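PDB 4ALY: P35 antigen from Borrelia burgdorferi, which is an outer surface lipoprotein that the Lyme disease spirochaete needs to establish infection through a tick bite. Local coordinates for residues I79-S90 against M181-L189. Sequence-based numbering, arbitrary orientation.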
loop_
_atom_site.group_PDB
_atom_site.type_symbol
_atom_site.label_atom_id
_atom_site.label_comp_id
_atom_site.label_asym_id
_atom_site.label_seq_id
_atom_site.Cartn_x
_atom_site.Cartn_y
_atom_site.Cartn_z
ATOM N N ILE A 79 -6.652 -8.833 -17.570
ATOM C CA ILE A 79 -5.560 -7.917 -17.258
ATOM C C ILE A 79 -5.900 -6.426 -17.463
ATOM O O ILE A 79 -5.533 -5.564 -16.640
ATOM C CB ILE A 79 -4.341 -8.273 -18.101
ATOM C CG1 ILE A 79 -3.712 -9.576 -17.581
ATOM C CG2 ILE A 79 -3.340 -7.101 -18.187
ATOM C CD1 ILE A 79 -2.880 -10.257 -18.658
ATOM N N LEU A 80 -6.587 -6.122 -18.567
ATOM C CA LEU A 80 -6.993 -4.750 -18.851
ATOM C C LEU A 80 -8.092 -4.271 -17.916
ATOM O O LEU A 80 -8.095 -3.087 -17.585
ATOM C CB LEU A 80 -7.443 -4.569 -20.302
ATOM C CG LEU A 80 -6.344 -4.529 -21.363
ATOM C CD1 LEU A 80 -6.921 -4.066 -22.700
ATOM C CD2 LEU A 80 -5.167 -3.681 -20.899
ATOM N N ASP A 81 -9.012 -5.166 -17.525
ATOM C CA ASP A 81 -9.997 -4.822 -16.528
ATOM C C ASP A 81 -9.308 -4.530 -15.155
ATOM O O ASP A 81 -9.483 -3.433 -14.629
ATOM C CB ASP A 81 -11.099 -5.892 -16.378
ATOM C CG ASP A 81 -11.912 -6.111 -17.662
ATOM O OD1 ASP A 81 -11.798 -5.298 -18.641
ATOM O OD2 ASP A 81 -12.638 -7.142 -17.700
ATOM N N ARG A 82 -8.533 -5.494 -14.616
ATOM C CA ARG A 82 -7.734 -5.308 -13.423
ATOM C C ARG A 82 -6.907 -3.989 -13.409
ATOM O O ARG A 82 -7.015 -3.227 -12.439
ATOM C CB ARG A 82 -6.913 -6.558 -13.074
ATOM C CG ARG A 82 -7.728 -7.606 -12.305
ATOM C CD ARG A 82 -7.019 -8.959 -12.068
ATOM N NE ARG A 82 -6.443 -9.061 -10.708
ATOM C CZ ARG A 82 -6.778 -9.974 -9.790
ATOM N NH1 ARG A 82 -7.677 -10.904 -10.090
ATOM N NH2 ARG A 82 -6.201 -9.969 -8.585
ATOM N N SER A 83 -6.186 -3.679 -14.490
ATOM C CA SER A 83 -5.444 -2.379 -14.645
ATOM C C SER A 83 -6.339 -1.127 -14.735
ATOM O O SER A 83 -5.995 -0.042 -14.234
ATOM C CB SER A 83 -4.543 -2.362 -15.898
ATOM O OG SER A 83 -3.569 -3.373 -15.862
ATOM N N GLU A 84 -7.474 -1.272 -15.403
ATOM C CA GLU A 84 -8.414 -0.179 -15.534
ATOM C C GLU A 84 -8.983 0.073 -14.162
ATOM O O GLU A 84 -8.926 1.196 -13.718
ATOM C CB GLU A 84 -9.541 -0.500 -16.528
ATOM C CG GLU A 84 -10.171 0.729 -17.128
ATOM C CD GLU A 84 -9.196 1.518 -17.989
ATOM O OE1 GLU A 84 -8.637 0.915 -18.938
ATOM O OE2 GLU A 84 -9.008 2.736 -17.725
ATOM N N ASN A 85 -9.499 -0.969 -13.499
ATOM C CA ASN A 85 -10.094 -0.846 -12.161
ATOM C C ASN A 85 -9.186 -0.129 -11.099
ATOM O O ASN A 85 -9.665 0.747 -10.346
ATOM C CB ASN A 85 -10.623 -2.182 -11.683
ATOM C CG ASN A 85 -11.407 -2.087 -10.391
ATOM O OD1 ASN A 85 -12.353 -1.290 -10.261
ATOM N ND2 ASN A 85 -11.043 -2.924 -9.418
ATOM N N ILE A 86 -7.874 -0.390 -11.143
ATOM C CA ILE A 86 -6.967 0.214 -10.210
ATOM C C ILE A 86 -6.764 1.687 -10.471
ATOM O O ILE A 86 -6.746 2.491 -9.519
ATOM C CB ILE A 86 -5.660 -0.585 -10.131
ATOM C CG1 ILE A 86 -5.948 -1.860 -9.331
ATOM C CG2 ILE A 86 -4.516 0.213 -9.509
ATOM C CD1 ILE A 86 -4.862 -2.898 -9.494
ATOM N N ILE A 87 -6.629 2.062 -11.734
ATOM C CA ILE A 87 -6.568 3.473 -12.093
ATOM C C ILE A 87 -7.905 4.210 -11.805
ATOM O O ILE A 87 -7.876 5.340 -11.321
ATOM C CB ILE A 87 -5.984 3.686 -13.514
ATOM C CG1 ILE A 87 -4.602 3.053 -13.597
ATOM C CG2 ILE A 87 -5.905 5.181 -13.928
ATOM C CD1 ILE A 87 -3.472 3.845 -12.925
ATOM N N GLN A 88 -9.053 3.573 -12.006
ATOM C CA GLN A 88 -10.317 4.312 -11.854
ATOM C C GLN A 88 -10.436 4.652 -10.387
ATOM O O GLN A 88 -10.480 5.794 -10.035
ATOM C CB GLN A 88 -11.603 3.595 -12.354
ATOM C CG GLN A 88 -11.501 2.680 -13.580
ATOM C CD GLN A 88 -11.749 3.342 -14.978
ATOM O OE1 GLN A 88 -11.026 4.282 -15.388
ATOM N NE2 GLN A 88 -12.733 2.796 -15.736
ATOM N N ILE A 89 -10.468 3.636 -9.551
ATOM C CA ILE A 89 -10.361 3.726 -8.091
ATOM C C ILE A 89 -9.382 4.822 -7.630
ATOM O O ILE A 89 -9.746 5.699 -6.863
ATOM C CB ILE A 89 -10.006 2.357 -7.487
ATOM C CG1 ILE A 89 -11.161 1.363 -7.696
ATOM C CG2 ILE A 89 -9.720 2.486 -6.006
ATOM C CD1 ILE A 89 -10.868 -0.111 -7.263
ATOM N N SER A 90 -8.164 4.830 -8.145
ATOM C CA SER A 90 -7.231 5.872 -7.698
ATOM C C SER A 90 -7.655 7.304 -8.004
ATOM O O SER A 90 -7.311 8.204 -7.220
ATOM C CB SER A 90 -5.813 5.629 -8.177
ATOM O OG SER A 90 -5.614 6.305 -9.380
ATOM N N MET A 181 0.793 -1.434 -7.141
ATOM C CA MET A 181 -0.371 -1.746 -7.984
ATOM C C MET A 181 -0.634 -0.687 -9.063
ATOM O O MET A 181 -1.084 -1.009 -10.180
ATOM C CB MET A 181 -1.633 -1.958 -7.150
ATOM C CG MET A 181 -1.557 -3.138 -6.188
ATOM S SD MET A 181 -2.849 -3.080 -4.927
ATOM C CE MET A 181 -4.230 -3.760 -5.826
ATOM N N GLU A 182 -0.328 0.572 -8.748
ATOM C CA GLU A 182 -0.706 1.653 -9.641
ATOM C C GLU A 182 0.390 1.952 -10.672
ATOM O O GLU A 182 0.096 2.435 -11.764
ATOM C CB GLU A 182 -1.108 2.920 -8.854
ATOM C CG GLU A 182 -2.182 2.604 -7.842
ATOM C CD GLU A 182 -2.793 3.806 -7.150
ATOM O OE1 GLU A 182 -2.231 4.921 -7.264
ATOM O OE2 GLU A 182 -3.837 3.598 -6.468
ATOM N N GLU A 183 1.644 1.689 -10.342
ATOM C CA GLU A 183 2.713 1.902 -11.305
ATOM C C GLU A 183 2.553 0.840 -12.395
ATOM O O GLU A 183 2.619 1.137 -13.621
ATOM C CB GLU A 183 4.057 1.659 -10.661
ATOM C CG GLU A 183 4.634 2.798 -9.866
ATOM C CD GLU A 183 6.016 2.439 -9.360
ATOM O OE1 GLU A 183 6.879 2.045 -10.185
ATOM O OE2 GLU A 183 6.244 2.507 -8.159
ATOM N N ILE A 184 2.343 -0.388 -11.932
ATOM C CA ILE A 184 2.149 -1.536 -12.800
ATOM C C ILE A 184 0.885 -1.365 -13.667
ATOM O O ILE A 184 0.952 -1.671 -14.821
ATOM C CB ILE A 184 2.182 -2.871 -12.008
ATOM C CG1 ILE A 184 3.622 -3.298 -11.765
ATOM C CG2 ILE A 184 1.353 -3.989 -12.667
ATOM C CD1 ILE A 184 3.753 -4.158 -10.535
ATOM N N SER A 185 -0.233 -0.850 -13.144
ATOM C CA SER A 185 -1.395 -0.652 -13.993
ATOM C C SER A 185 -1.163 0.439 -15.039
ATOM O O SER A 185 -1.666 0.333 -16.150
ATOM C CB SER A 185 -2.649 -0.361 -13.185
ATOM O OG SER A 185 -2.916 -1.390 -12.277
ATOM N N ALA A 186 -0.408 1.480 -14.679
ATOM C CA ALA A 186 -0.092 2.572 -15.597
ATOM C C ALA A 186 0.880 2.077 -16.666
ATOM O O ALA A 186 0.693 2.389 -17.847
ATOM C CB ALA A 186 0.477 3.797 -14.853
ATOM N N LYS A 187 1.901 1.315 -16.253
ATOM C CA LYS A 187 2.777 0.634 -17.209
ATOM C C LYS A 187 2.016 -0.148 -18.283
ATOM O O LYS A 187 2.264 0.038 -19.462
ATOM C CB LYS A 187 3.804 -0.257 -16.497
ATOM C CG LYS A 187 5.017 0.552 -16.079
ATOM C CD LYS A 187 5.992 -0.217 -15.214
ATOM C CE LYS A 187 7.254 0.649 -15.195
ATOM N NZ LYS A 187 8.168 0.436 -14.043
ATOM N N ILE A 188 1.092 -1.005 -17.859
ATOM C CA ILE A 188 0.371 -1.912 -18.747
ATOM C C ILE A 188 -0.540 -1.138 -19.691
ATOM O O ILE A 188 -0.498 -1.369 -20.903
ATOM C CB ILE A 188 -0.486 -2.949 -17.952
ATOM C CG1 ILE A 188 0.413 -3.962 -17.241
ATOM C CG2 ILE A 188 -1.574 -3.597 -18.835
ATOM C CD1 ILE A 188 -0.370 -4.990 -16.459
ATOM N N LEU A 189 -1.374 -0.249 -19.136
ATOM C CA LEU A 189 -2.284 0.602 -19.925
ATOM C C LEU A 189 -1.557 1.548 -20.880
ATOM O O LEU A 189 -2.085 1.911 -21.932
ATOM C CB LEU A 189 -3.193 1.406 -19.016
ATOM C CG LEU A 189 -4.229 0.732 -18.126
ATOM C CD1 LEU A 189 -4.788 1.819 -17.210
ATOM C CD2 LEU A 189 -5.367 0.065 -18.904
HETATM O O HOH W 1 -6.167 2.226 -6.714
#
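Ile-87 and Leu-189 interlock across the contact between 79-90 and 181-189. Each is a knob in a hole of the other helix: Ile-87 enters among Glu-182, Ser-185, Ala-186 and Leu-189, and Leu-189 among Leu-80, Ser-83, Glu-84 and Ile-87. The two side chains lie alongside, pointing opposite ways, with Ile-87 CG1 3.8 Å from Leu-189 CD1. At one end Ile-79 CG2 meets Ile-188 CG2, and Leu-195 from the following loop touches both residues; further along, Ile-86 CD1 abuts Met-181 CE at 3.8 Å, the chains crossing at about a right angle, and Ile-86 CB and CG2 each lie 3.6 Å from Ser-185 OG.

Small serines allow the closest backbone approach, 4.4 Å between the CA atoms of Ser-83 and Ser-185. Their hydroxyls turn back onto their own helices: with OG anti to the carbonyl carbon (chi1 -58°), Ser-185 OG bonds to Met-181 O at 2.8 Å, and Ser-83 OG likewise to Ile-79 O. Each hydroxyl donates to a carbonyl that also takes the serine's own N-H, which gives these buried hydroxyls a partner within their own helix; the two donors of Ser-83 reach Ile-79 O from opposite faces of its plane. In this all-helical fold of the Borrelia CRASP-1 type, the seam joins helix 70-95 to the C-terminal part of helix 163-189; the segments cross steeply, at 123° between their N-to-C directions, with axes 8.7 Å apart.

Polar linkage comes at Glu-182, whose chain extends beyond CG, which brings OE2 within 3.3 Å of Ser-90 CB. A water donates to Glu-182 OE2 (2.7 Å) and to Ile-86 O, bridging the helices, while Arg-133 forms a salt bridge with OE1 and Gln-178 bonds to OE2.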